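Side-chain contacts in NAD_Gly3P_dh, NAD-dependent glycerol-3-phosphate dehydrogenase (Streptosporangium roseum, PDB 5OCM), which probably reduces imines to amines with NADPH, as an imine reductase related to the beta-hydroxyacid dehydrogenases: residues L231-I235 with D236-A240; V239-V242 with D243-I246; H247-A251 with A252-T256. All coordinates share one frame; numbering follows the deposited sequence.

Interaction 1. Residues L231-I235 with D236-A240; sequences LDATI and DTHVA. With 9RH (2,2,2-trifluoromethyl acetophenone hydrate), chain H; NAP (NADP nicotinamide-adenine-dinucleotide phosphate), chain B.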
ATOM      1  N   LEU A 231     -18.535   8.817  -2.643  1.00 18.97           N
ATOM      2  CA  LEU A 231     -19.384   7.919  -1.892  1.00 22.50           C
ATOM      3  C   LEU A 231     -18.902   7.724  -0.452  1.00 21.36           C
ATOM      4  O   LEU A 231     -19.668   7.419   0.416  1.00 20.12           O
ATOM      5  CB  LEU A 231     -19.547   6.586  -2.564  1.00 25.43           C
ATOM      6  CG  LEU A 231     -20.230   6.780  -3.962  1.00 29.15           C
ATOM      7  CD1 LEU A 231     -20.175   5.471  -4.756  1.00 33.05           C
ATOM      8  CD2 LEU A 231     -21.659   7.300  -3.858  1.00 35.43           C
ATOM      9  N   ASP A 232     -17.624   7.907  -0.263  1.00 20.33           N
ATOM     10  CA  ASP A 232     -16.966   7.766   1.044  1.00 22.60           C
ATOM     11  C   ASP A 232     -16.506   9.087   1.600  1.00 20.63           C
ATOM     12  O   ASP A 232     -16.952   9.478   2.689  1.00 23.66           O
ATOM     13  CB  ASP A 232     -15.818   6.701   1.049  1.00 19.75           C
ATOM     14  CG  ASP A 232     -14.908   6.776  -0.222  1.00 19.81           C
ATOM     15  OD1 ASP A 232     -14.933   7.785  -0.968  1.00 17.24           O
ATOM     16  OD2 ASP A 232     -14.162   5.787  -0.407  1.00 21.42           O
ATOM     17  N   ALA A 233     -15.629   9.786   0.881  1.00 18.49           N
ATOM     18  CA  ALA A 233     -15.026  11.028   1.308  1.00 18.78           C
ATOM     19  C   ALA A 233     -14.705  11.868   0.085  1.00 19.16           C
ATOM     20  O   ALA A 233     -14.256  11.339  -0.949  1.00 18.61           O
ATOM     21  CB  ALA A 233     -13.739  10.740   2.073  1.00 17.67           C
ATOM     22  N   THR A 234     -14.877  13.184   0.173  1.00 15.48           N
ATOM     23  CA  THR A 234     -14.476  14.092  -0.869  1.00 17.93           C
ATOM     24  C   THR A 234     -12.966  14.372  -0.832  1.00 16.55           C
ATOM     25  O   THR A 234     -12.275  14.217   0.214  1.00 16.10           O
ATOM     26  CB  THR A 234     -15.187  15.458  -0.722  1.00 21.30           C
ATOM     27  OG1 THR A 234     -14.831  16.034   0.538  1.00 19.28           O
ATOM     28  CG2 THR A 234     -16.708  15.322  -0.758  1.00 22.34           C
ATOM     29  N   ILE A 235     -12.420  14.790  -1.973  1.00 16.87           N
ATOM     30  CA  ILE A 235     -11.045  15.267  -2.005  1.00 18.18           C
ATOM     31  C   ILE A 235     -10.813  16.412  -0.984  1.00 19.51           C
ATOM     32  O   ILE A 235      -9.758  16.478  -0.335  1.00 17.81           O
ATOM     33  CB  ILE A 235     -10.618  15.634  -3.406  1.00 19.71           C
ATOM     34  CG1 ILE A 235     -10.483  14.331  -4.223  1.00 19.67           C
ATOM     35  CG2 ILE A 235      -9.267  16.354  -3.404  1.00 19.70           C
ATOM     36  CD1 ILE A 235     -10.253  14.590  -5.721  1.00 18.87           C
ATOM     37  N   ASP A 236     -11.806  17.294  -0.812  1.00 18.36           N
ATOM     38  CA  ASP A 236     -11.655  18.350   0.209  1.00 19.19           C
ATOM     39  C   ASP A 236     -11.447  17.752   1.600  1.00 16.22           C
ATOM     40  O   ASP A 236     -10.590  18.226   2.370  1.00 16.18           O
ATOM     41  CB  ASP A 236     -12.915  19.262   0.260  1.00 22.91           C
ATOM     42  CG  ASP A 236     -13.026  20.202  -0.928  1.00 24.55           C
ATOM     43  OD1 ASP A 236     -11.988  20.711  -1.403  1.00 25.32           O
ATOM     44  OD2 ASP A 236     -14.181  20.453  -1.321  1.00 27.10           O
ATOM     45  N   THR A 237     -12.182  16.708   1.912  1.00 15.13           N
ATOM     46  CA  THR A 237     -12.048  16.047   3.213  1.00 17.55           C
ATOM     47  C   THR A 237     -10.653  15.374   3.334  1.00 17.50           C
ATOM     48  O   THR A 237      -9.966  15.504   4.380  1.00 14.31           O
ATOM     49  CB  THR A 237     -13.185  15.038   3.415  1.00 21.44           C
ATOM     50  OG1 THR A 237     -14.405  15.751   3.445  1.00 20.13           O
ATOM     51  CG2 THR A 237     -13.066  14.254   4.646  1.00 20.07           C
ATOM     52  N   HIS A 238     -10.242  14.690   2.274  1.00 17.12           N
ATOM     53  CA  HIS A 238      -8.883  14.170   2.214  1.00 16.31           C
ATOM     54  C   HIS A 238      -7.807  15.234   2.515  1.00 17.24           C
ATOM     55  O   HIS A 238      -6.891  15.009   3.320  1.00 16.14           O
ATOM     56  CB  HIS A 238      -8.562  13.503   0.837  1.00 16.14           C
ATOM     57  CG  HIS A 238      -9.125  12.114   0.664  1.00 16.40           C
ATOM     58  ND1 HIS A 238      -8.398  10.981   0.989  1.00 17.09           N
ATOM     59  CD2 HIS A 238     -10.286  11.665   0.122  1.00 16.21           C
ATOM     60  CE1 HIS A 238      -9.110   9.909   0.654  1.00 16.74           C
ATOM     61  NE2 HIS A 238     -10.253  10.289   0.126  1.00 16.14           N
ATOM     62  N   VAL A 239      -7.866  16.368   1.820  1.00 18.53           N
ATOM     63  CA  VAL A 239      -6.787  17.354   1.902  1.00 17.97           C
ATOM     64  C   VAL A 239      -6.722  17.957   3.319  1.00 18.99           C
ATOM     65  O   VAL A 239      -5.601  18.282   3.783  1.00 17.95           O
ATOM     66  CB  VAL A 239      -6.869  18.469   0.824  1.00 23.73           C
ATOM     67  CG1 VAL A 239      -6.041  19.651   1.113  1.00 29.72           C
ATOM     68  CG2 VAL A 239      -6.648  17.884  -0.610  1.00 21.20           C
ATOM     69  N   ALA A 240      -7.846  18.049   4.004  1.00 17.53           N
ATOM     70  CA  ALA A 240      -7.788  18.500   5.401  1.00 17.59           C
ATOM     71  C   ALA A 240      -6.939  17.552   6.252  1.00 18.87           C
ATOM     72  O   ALA A 240      -6.170  18.015   7.100  1.00 19.13           O
ATOM     73  CB  ALA A 240      -9.194  18.678   6.009  1.00 18.63           C
TER
HETATM   74  O1  9RH H 302     -10.096  11.400   3.660  1.00 22.89           O
HETATM   75  C1  9RH H 302      -9.774  10.756   4.914  1.00 21.87           C
HETATM   76  O2  9RH H 302      -8.412  10.844   5.252  1.00 23.48           O
HETATM   77  C2  9RH H 302     -10.181   9.285   4.921  1.00 21.42           C
HETATM   78  C3  9RH H 302     -10.812   8.739   3.818  1.00 20.16           C
HETATM   79  C4  9RH H 302     -11.069   7.376   3.760  1.00 22.92           C
HETATM   80  C5  9RH H 302     -10.731   6.558   4.812  1.00 22.41           C
HETATM   81  C6  9RH H 302     -10.125   7.101   5.934  1.00 22.43           C
HETATM   82  C7  9RH H 302      -9.842   8.460   5.979  1.00 19.63           C
HETATM   83  C8  9RH H 302     -10.589  11.499   5.930  1.00 24.60           C
HETATM   84  F1  9RH H 302     -10.324  12.814   5.855  1.00 21.88           F
HETATM   85  F2  9RH H 302     -10.363  11.049   7.195  1.00 26.60           F
HETATM   86  F3  9RH H 302     -11.860  11.286   5.632  1.00 26.33           F
HETATM   87  PA  NAP B 301     -18.647  15.727   5.834  1.00 21.10           P
HETATM   88  O1A NAP B 301     -17.950  16.955   5.229  1.00 20.69           O
HETATM   89  O2A NAP B 301     -19.534  14.866   4.974  1.00 21.05           O
HETATM   90  O5B NAP B 301     -19.359  16.173   7.265  1.00 19.22           O
HETATM   91  C5B NAP B 301     -18.783  17.237   7.994  1.00 18.29           C
HETATM   92  C4B NAP B 301     -19.714  17.405   9.200  1.00 17.76           C
HETATM   93  O4B NAP B 301     -19.153  18.451  10.003  1.00 16.97           O
HETATM   94  C3B NAP B 301     -21.167  17.830   8.923  1.00 18.08           C
HETATM   95  O3B NAP B 301     -21.960  17.192   9.924  1.00 17.92           O
HETATM   96  C2B NAP B 301     -21.119  19.357   9.099  1.00 17.76           C
HETATM   97  O2B NAP B 301     -22.338  19.969   9.393  1.00 17.56           O
HETATM   98  C1B NAP B 301     -20.214  19.413  10.310  1.00 17.87           C
HETATM   99  N9A NAP B 301     -19.644  20.734  10.527  1.00 17.32           N
HETATM  100  C8A NAP B 301     -18.753  21.366   9.748  1.00 18.77           C
HETATM  101  N7A NAP B 301     -18.512  22.587  10.273  1.00 20.11           N
HETATM  102  C5A NAP B 301     -19.287  22.733  11.390  1.00 21.71           C
HETATM  103  C6A NAP B 301     -19.524  23.791  12.374  1.00 22.81           C
HETATM  104  N6A NAP B 301     -18.820  24.907  12.226  1.00 22.77           N
HETATM  105  N1A NAP B 301     -20.442  23.606  13.330  1.00 21.08           N
HETATM  106  C2A NAP B 301     -21.110  22.440  13.414  1.00 23.18           C
HETATM  107  N3A NAP B 301     -20.965  21.417  12.514  1.00 20.26           N
HETATM  108  C4A NAP B 301     -20.092  21.542  11.505  1.00 19.94           C
HETATM  109  O3  NAP B 301     -17.422  14.987   6.471  1.00 17.40           O
HETATM  110  PN  NAP B 301     -17.371  13.433   6.906  1.00 16.38           P
HETATM  111  O1N NAP B 301     -16.923  12.550   5.781  1.00 17.17           O
HETATM  112  O2N NAP B 301     -18.604  13.057   7.695  1.00 17.76           O
HETATM  113  O5D NAP B 301     -16.143  13.562   7.866  1.00 14.22           O
HETATM  114  C5D NAP B 301     -16.283  13.825   9.290  1.00 14.78           C
HETATM  115  C4D NAP B 301     -15.020  13.649  10.037  1.00 15.14           C
HETATM  116  O4D NAP B 301     -14.732  12.229  10.055  1.00 17.45           O
HETATM  117  C3D NAP B 301     -13.830  14.333   9.381  1.00 15.63           C
HETATM  118  O3D NAP B 301     -12.974  14.742  10.441  1.00 14.82           O
HETATM  119  C2D NAP B 301     -13.120  13.237   8.571  1.00 15.00           C
HETATM  120  O2D NAP B 301     -11.727  13.544   8.279  1.00 16.48           O
HETATM  121  C1D NAP B 301     -13.433  12.030   9.426  1.00 17.04           C
HETATM  122  N1N NAP B 301     -13.400  10.739   8.675  1.00 17.15           N
HETATM  123  C2N NAP B 301     -14.095  10.608   7.541  1.00 16.06           C
HETATM  124  C3N NAP B 301     -14.087   9.447   6.788  1.00 16.06           C
HETATM  125  C7N NAP B 301     -14.839   9.258   5.493  1.00 16.14           C
HETATM  126  O7N NAP B 301     -14.461   8.296   4.762  1.00 16.08           O
HETATM  127  N7N NAP B 301     -15.829  10.102   5.195  1.00 15.57           N
HETATM  128  C4N NAP B 301     -13.245   8.417   7.216  1.00 16.55           C
HETATM  129  C5N NAP B 301     -12.513   8.550   8.433  1.00 17.44           C
HETATM  130  C6N NAP B 301     -12.562   9.746   9.150  1.00 16.53           C
HETATM  131  P2B NAP B 301     -23.294  20.496   8.210  1.00 17.02           P
HETATM  132  O1X NAP B 301     -23.996  19.298   7.637  1.00 16.33           O
HETATM  133  O2X NAP B 301     -24.122  21.481   8.917  1.00 16.64           O
HETATM  134  O3X NAP B 301     -22.377  21.083   7.189  1.00 16.17           O
HETATM  135  O   HOH W   1     -12.356   9.385  -1.605  1.00 17.35           O
HETATM  136  O   HOH W   2     -16.243  13.860   3.018  1.00 24.02           O

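Interaction 2. Residues V239-V242 with D243-I246; sequences VATV and DHLI. With 9RH (2,2,2-trifluoromethyl acetophenone hydrate), chain H.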
ATOM      1  N   VAL A 239      -7.866  16.368   1.820  1.00 18.53           N
ATOM      2  CA  VAL A 239      -6.787  17.354   1.902  1.00 17.97           C
ATOM      3  C   VAL A 239      -6.722  17.957   3.319  1.00 18.99           C
ATOM      4  O   VAL A 239      -5.601  18.282   3.783  1.00 17.95           O
ATOM      5  CB  VAL A 239      -6.869  18.469   0.824  1.00 23.73           C
ATOM      6  CG1 VAL A 239      -6.041  19.651   1.113  1.00 29.72           C
ATOM      7  CG2 VAL A 239      -6.648  17.884  -0.610  1.00 21.20           C
ATOM      8  N   ALA A 240      -7.846  18.049   4.004  1.00 17.53           N
ATOM      9  CA  ALA A 240      -7.788  18.500   5.401  1.00 17.59           C
ATOM     10  C   ALA A 240      -6.939  17.552   6.252  1.00 18.87           C
ATOM     11  O   ALA A 240      -6.170  18.015   7.100  1.00 19.13           O
ATOM     12  CB  ALA A 240      -9.194  18.678   6.009  1.00 18.63           C
ATOM     13  N   THR A 241      -7.067  16.232   6.022  1.00 16.11           N
ATOM     14  CA  THR A 241      -6.211  15.252   6.747  1.00 17.28           C
ATOM     15  C   THR A 241      -4.784  15.229   6.235  1.00 16.07           C
ATOM     16  O   THR A 241      -3.884  14.952   7.022  1.00 14.97           O
ATOM     17  CB  THR A 241      -6.823  13.826   6.806  1.00 18.21           C
ATOM     18  OG1 THR A 241      -7.315  13.439   5.505  1.00 18.87           O
ATOM     19  CG2 THR A 241      -7.963  13.795   7.772  1.00 19.81           C
ATOM     20  N   VAL A 242      -4.547  15.512   4.949  1.00 14.72           N
ATOM     21  CA  VAL A 242      -3.182  15.624   4.471  1.00 15.18           C
ATOM     22  C   VAL A 242      -2.484  16.732   5.255  1.00 17.64           C
ATOM     23  O   VAL A 242      -1.311  16.580   5.685  1.00 16.35           O
ATOM     24  CB  VAL A 242      -3.071  15.895   2.967  1.00 15.89           C
ATOM     25  CG1 VAL A 242      -1.616  16.059   2.561  1.00 16.72           C
ATOM     26  CG2 VAL A 242      -3.739  14.745   2.165  1.00 14.96           C
ATOM     27  N   ASP A 243      -3.193  17.845   5.469  1.00 15.94           N
ATOM     28  CA  ASP A 243      -2.606  18.924   6.287  1.00 18.22           C
ATOM     29  C   ASP A 243      -2.329  18.508   7.717  1.00 15.26           C
ATOM     30  O   ASP A 243      -1.311  18.954   8.281  1.00 18.19           O
ATOM     31  CB  ASP A 243      -3.483  20.176   6.247  1.00 20.38           C
ATOM     32  CG  ASP A 243      -3.328  20.919   4.924  1.00 34.28           C
ATOM     33  OD1 ASP A 243      -2.389  20.635   4.091  1.00 28.89           O
ATOM     34  OD2 ASP A 243      -4.058  21.900   4.744  1.00 41.64           O
ATOM     35  N   HIS A 244      -3.192  17.716   8.317  1.00 15.50           N
ATOM     36  CA  HIS A 244      -2.914  17.224   9.668  1.00 15.86           C
ATOM     37  C   HIS A 244      -1.596  16.427   9.667  1.00 18.10           C
ATOM     38  O   HIS A 244      -0.788  16.560  10.586  1.00 17.87           O
ATOM     39  CB  HIS A 244      -4.049  16.359  10.226  1.00 17.57           C
ATOM     40  CG  HIS A 244      -5.339  17.084  10.341  1.00 19.54           C
ATOM     41  ND1 HIS A 244      -6.565  16.482  10.179  1.00 19.79           N
ATOM     42  CD2 HIS A 244      -5.590  18.384  10.607  1.00 19.00           C
ATOM     43  CE1 HIS A 244      -7.521  17.392  10.337  1.00 19.14           C
ATOM     44  NE2 HIS A 244      -6.954  18.546  10.610  1.00 21.02           N
ATOM     45  N   LEU A 245      -1.407  15.575   8.640  1.00 15.22           N
ATOM     46  CA  LEU A 245      -0.160  14.791   8.566  1.00 16.30           C
ATOM     47  C   LEU A 245       1.062  15.691   8.406  1.00 16.01           C
ATOM     48  O   LEU A 245       2.068  15.476   9.062  1.00 15.86           O
ATOM     49  CB  LEU A 245      -0.240  13.742   7.431  1.00 16.49           C
ATOM     50  CG  LEU A 245       1.030  12.945   7.144  1.00 15.56           C
ATOM     51  CD1 LEU A 245       1.547  12.231   8.389  1.00 16.16           C
ATOM     52  CD2 LEU A 245       0.741  11.970   6.014  1.00 16.70           C
ATOM     53  N   ILE A 246       0.957  16.709   7.557  1.00 15.97           N
ATOM     54  CA  ILE A 246       2.056  17.668   7.393  1.00 17.07           C
ATOM     55  C   ILE A 246       2.347  18.361   8.721  1.00 16.25           C
ATOM     56  O   ILE A 246       3.515  18.406   9.150  1.00 18.53           O
ATOM     57  CB  ILE A 246       1.739  18.688   6.289  1.00 17.51           C
ATOM     58  CG1 ILE A 246       1.770  17.953   4.939  1.00 17.01           C
ATOM     59  CG2 ILE A 246       2.795  19.795   6.298  1.00 20.64           C
ATOM     60  CD1 ILE A 246       1.244  18.758   3.762  1.00 18.13           C
TER
HETATM   61  O1  9RH H 302     -10.096  11.400   3.660  1.00 22.89           O
HETATM   62  C1  9RH H 302      -9.774  10.756   4.914  1.00 21.87           C
HETATM   63  O2  9RH H 302      -8.412  10.844   5.252  1.00 23.48           O
HETATM   64  C2  9RH H 302     -10.181   9.285   4.921  1.00 21.42           C
HETATM   65  C3  9RH H 302     -10.812   8.739   3.818  1.00 20.16           C
HETATM   66  C4  9RH H 302     -11.069   7.376   3.760  1.00 22.92           C
HETATM   67  C5  9RH H 302     -10.731   6.558   4.812  1.00 22.41           C
HETATM   68  C6  9RH H 302     -10.125   7.101   5.934  1.00 22.43           C
HETATM   69  C7  9RH H 302      -9.842   8.460   5.979  1.00 19.63           C
HETATM   70  C8  9RH H 302     -10.589  11.499   5.930  1.00 24.60           C
HETATM   71  F1  9RH H 302     -10.324  12.814   5.855  1.00 21.88           F
HETATM   72  F2  9RH H 302     -10.363  11.049   7.195  1.00 26.60           F
HETATM   73  F3  9RH H 302     -11.860  11.286   5.632  1.00 26.33           F

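Interaction 3. Residues H247-A251 with A252-T256; sequences HESEA and AGVNT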
ATOM      1  N   HIS A 247       1.319  18.852   9.387  1.00 16.45           N
ATOM      2  CA  HIS A 247       1.505  19.584  10.662  1.00 19.36           C
ATOM      3  C   HIS A 247       2.075  18.696  11.750  1.00 17.80           C
ATOM      4  O   HIS A 247       2.978  19.127  12.508  1.00 16.56           O
ATOM      5  CB  HIS A 247       0.220  20.319  11.084  1.00 21.97           C
ATOM      6  CG  HIS A 247      -0.036  21.497  10.160  1.00 28.61           C
ATOM      7  ND1 HIS A 247      -1.235  21.827   9.500  1.00 36.53           N
ATOM      8  CD2 HIS A 247       0.838  22.506   9.872  1.00 31.34           C
ATOM      9  CE1 HIS A 247      -0.995  22.857   8.705  1.00 30.57           C
ATOM     10  NE2 HIS A 247       0.205  23.355   8.981  1.00 31.76           N
ATOM     11  N   GLU A 248       1.550  17.487  11.846  1.00 17.14           N
ATOM     12  CA  GLU A 248       2.078  16.521  12.809  1.00 17.43           C
ATOM     13  C   GLU A 248       3.546  16.185  12.540  1.00 17.49           C
ATOM     14  O   GLU A 248       4.372  16.124  13.489  1.00 19.67           O
ATOM     15  CB  GLU A 248       1.197  15.245  12.822  1.00 17.19           C
ATOM     16  CG  GLU A 248       1.431  14.365  14.047  1.00 20.58           C
ATOM     17  CD  GLU A 248       0.811  15.000  15.338  1.00 25.20           C
ATOM     18  OE1 GLU A 248      -0.236  15.651  15.266  1.00 28.29           O
ATOM     19  OE2 GLU A 248       1.454  14.868  16.435  1.00 26.64           O
ATOM     20  N   SER A 249       3.897  16.007  11.269  1.00 17.52           N
ATOM     21  CA  SER A 249       5.267  15.703  10.913  1.00 17.70           C
ATOM     22  C   SER A 249       6.205  16.871  11.238  1.00 19.09           C
ATOM     23  O   SER A 249       7.300  16.660  11.743  1.00 19.31           O
ATOM     24  CB  SER A 249       5.355  15.374   9.437  1.00 17.15           C
ATOM     25  OG  SER A 249       4.608  14.205   9.173  1.00 21.41           O
ATOM     26  N   GLU A 250       5.762  18.089  10.932  1.00 19.41           N
ATOM     27  CA  GLU A 250       6.582  19.301  11.248  1.00 19.63           C
ATOM     28  C   GLU A 250       6.775  19.415  12.744  1.00 20.14           C
ATOM     29  O   GLU A 250       7.894  19.674  13.178  1.00 21.36           O
ATOM     30  CB  GLU A 250       5.918  20.560  10.697  1.00 22.67           C
ATOM     31  CG  GLU A 250       6.069  20.676   9.202  1.00 23.65           C
ATOM     32  CD  GLU A 250       5.314  21.848   8.573  1.00 28.83           C
ATOM     33  OE1 GLU A 250       4.495  22.538   9.219  1.00 31.63           O
ATOM     34  OE2 GLU A 250       5.595  22.102   7.360  1.00 29.06           O
ATOM     35  N   ALA A 251       5.723  19.203  13.525  1.00 21.47           N
ATOM     36  CA  ALA A 251       5.854  19.294  15.003  1.00 24.42           C
ATOM     37  C   ALA A 251       6.806  18.228  15.543  1.00 25.30           C
ATOM     38  O   ALA A 251       7.512  18.477  16.506  1.00 24.75           O
ATOM     39  CB  ALA A 251       4.503  19.189  15.706  1.00 24.66           C
ATOM     40  N   ALA A 252       6.836  17.046  14.927  1.00 20.84           N
ATOM     41  CA  ALA A 252       7.700  15.936  15.371  1.00 21.93           C
ATOM     42  C   ALA A 252       9.135  16.076  14.853  1.00 20.62           C
ATOM     43  O   ALA A 252       9.987  15.324  15.298  1.00 21.87           O
ATOM     44  CB  ALA A 252       7.131  14.605  14.904  1.00 22.96           C
ATOM     45  N   GLY A 253       9.371  16.949  13.871  1.00 19.71           N
ATOM     46  CA  GLY A 253      10.669  17.183  13.289  1.00 21.67           C
ATOM     47  C   GLY A 253      11.080  16.136  12.269  1.00 23.36           C
ATOM     48  O   GLY A 253      12.261  15.930  12.052  1.00 22.93           O
ATOM     49  N   VAL A 254      10.108  15.440  11.643  1.00 21.89           N
ATOM     50  CA  VAL A 254      10.452  14.412  10.667  1.00 21.02           C
ATOM     51  C   VAL A 254      10.318  14.945   9.246  1.00 22.79           C
ATOM     52  O   VAL A 254       9.812  16.067   9.041  1.00 21.16           O
ATOM     53  CB  VAL A 254       9.662  13.098  10.879  1.00 22.70           C
ATOM     54  CG1 VAL A 254       9.821  12.597  12.306  1.00 23.93           C
ATOM     55  CG2 VAL A 254       8.206  13.260  10.637  1.00 23.24           C
ATOM     56  N   ASN A 255      10.730  14.141   8.266  1.00 19.21           N
ATOM     57  CA  ASN A 255      10.668  14.565   6.856  1.00 20.10           C
ATOM     58  C   ASN A 255       9.222  14.747   6.407  1.00 18.98           C
ATOM     59  O   ASN A 255       8.369  13.958   6.818  1.00 21.99           O
ATOM     60  CB  ASN A 255      11.359  13.502   6.019  1.00 19.18           C
ATOM     61  CG  ASN A 255      11.494  13.887   4.561  1.00 20.80           C
ATOM     62  OD1 ASN A 255      10.596  13.650   3.769  1.00 20.63           O
ATOM     63  ND2 ASN A 255      12.625  14.479   4.203  1.00 19.87           N
ATOM     64  N   THR A 256       8.920  15.729   5.575  1.00 18.25           N
ATOM     65  CA  THR A 256       7.587  15.944   5.067  1.00 17.06           C
ATOM     66  C   THR A 256       7.456  15.871   3.551  1.00 16.42           C
ATOM     67  O   THR A 256       6.421  16.243   3.016  1.00 16.11           O
ATOM     68  CB  THR A 256       6.999  17.309   5.500  1.00 19.31           C
ATOM     69  OG1 THR A 256       7.800  18.345   4.947  1.00 19.01           O
ATOM     70  CG2 THR A 256       7.030  17.427   7.006  1.00 20.63           C
TER

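Interaction 1. Residues L231-I235 with D236-A240
Thr234 (chi1 61°) keeps OG1 between its own N and carbonyl carbon, while Thr237 (chi1 -64°) holds OG1 beside its backbone N; the two OG1 atoms therefore meet at 3.0 Å across the first turn, the side chains crossing at about a right angle. Either hydroxyl could donate. A water bridges Thr234 N, Thr237 OG1 and O1N of the NADP. Thr237 CG2, anti to its N, reaches the trifluoromethyl group of 9RH, 3.3 Å from F1. Thr234 sits at the N-cap position, and its O takes a nearly straight bond from His238 N at 2.9 Å (172°). The His238 ring offers one face to 9RH, whose O1 lies over the ring centre, 3.1 Å above its plane. Its ND1 is hydrogen-bonded to Trp178 NE1 of the second subunit; NE2 is hydrogen-bonded to a water at 2.9 Å, and this water donates to Ala233 O and Asp232 OD1. Asp232 O accepts a hydrogen bond from the nicotinamide amide N7N at 2.8 Å. This is the intersubunit active site of imine reductases, where the helical domain of one subunit meets the cofactor held by the Rossmann domain of the other.

Interaction 2. Residues V239-V242 with D243-I246
His244 lays one face of its imidazole over the carbonyl of Ala240, with Ala240 O 3.3 Å above the ring plane, over its centre. Its chi1 of -61° puts CG anti to its own carbonyl carbon, which folds the ring back onto the preceding turn. The ring is not what satisfies this carbonyl: ND1 is badly angled for a bond, and Ala240 O is taken by His244 N at 3.2 Å, the longest of the four backbone bonds here. Asp243 N gives to Val239 O at 3.0 Å, Leu245 N to Thr241 O, and Ile246 N to Val242 O at 2.9 Å, the last in the carbonyl plane. These are the i to i+4 bonds of an alpha-helix, the middle of helix 235-252, which packs on helices 257-271 and 165-192 of its own chain and on the second subunit. Thr241 OG1 is gripped twice, accepting from 9RH O2 at 2.8 Å and donating to His238 O one turn back, while its CG2 lies 3.2 Å from F1 of the ligand and 3.9 Å from His244 ND1. If an alanine stood in place of His244, Ala240 O would probably lose the flat cover over it and Thr241 CG2 its imidazole neighbour. Asp243 OD2 forms a salt bridge with Arg263 NH2, and OD1 is also satisfied by a hydrogen bond outside the two segments. Val242 CG1 and Ile246 CD1 meet at 4.1 Å, and Trp178 of the second subunit packs on both Thr241 and Val242.

Interaction 3. Residues H247-A251 with A252-T256
Ser249 meets Val254 and Thr256 through its CB, and Val254 through its carbonyl as well. In the backbone, Ala252 N still reaches Glu248 O in ordinary helical fashion, at 3.0 Å. After that the chain turns off: Gly253, with phi at 80°, closes the helix in a Schellman motif. Ser249 O accepts from Val254 N at 3.1 Å with good geometry, and also from Gly253 N, but only weakly. Gly253 N gives a second bond to Glu250 O, approached from above the carbonyl plane.

The apolar contacts join the same turn to the outgoing chain. Ser249 CB is flanked by Val254 CG2 at 3.7 Å and by Thr256 CG2 at 3.6 Å, so a serine supplies a carbon surface here. Thr256 has chi1 at 63°, which sets CG2 anti to its carbonyl carbon and lets the methyl also touch Glu250 CG at 4.0 Å, the two side chains crossing at about a right angle.

The polar ends look to other partners. Ser249 OG hydrogen-bonds to Leu245 O back in the helix, Thr256 OG1 to Arg260 NE, and Glu248 OE2 to Ser97 OG of the second subunit. The chemistry implies a division of labour: main-chain bonds end the helix, methyl and methylene groups pack the outgoing chain on the last turn, and the side-chain oxygens named are spent on the preceding turn, the next helix and the neighbouring subunit.

The three contacts follow one another from the loop that leads into helix 235-252, along the helix, to the loop that leaves it. Interactions 1 and 2 share Val239 and Ala240, their centres are about 11 Å apart, and both reach 9RH, one at O1 and the trifluoromethyl group, the other at O2 and the same group, sharing F1. Interaction 3 lies about 22 Å, centre to centre, from interaction 1 and has no part in the pocket: the side chain of Glu248 is about 13 Å from 9RH. It does touch interaction 2, where Ile246 O packs on Thr256 CG2 at 4.2 Å. All three meet the second subunit, which holds much of the NADP.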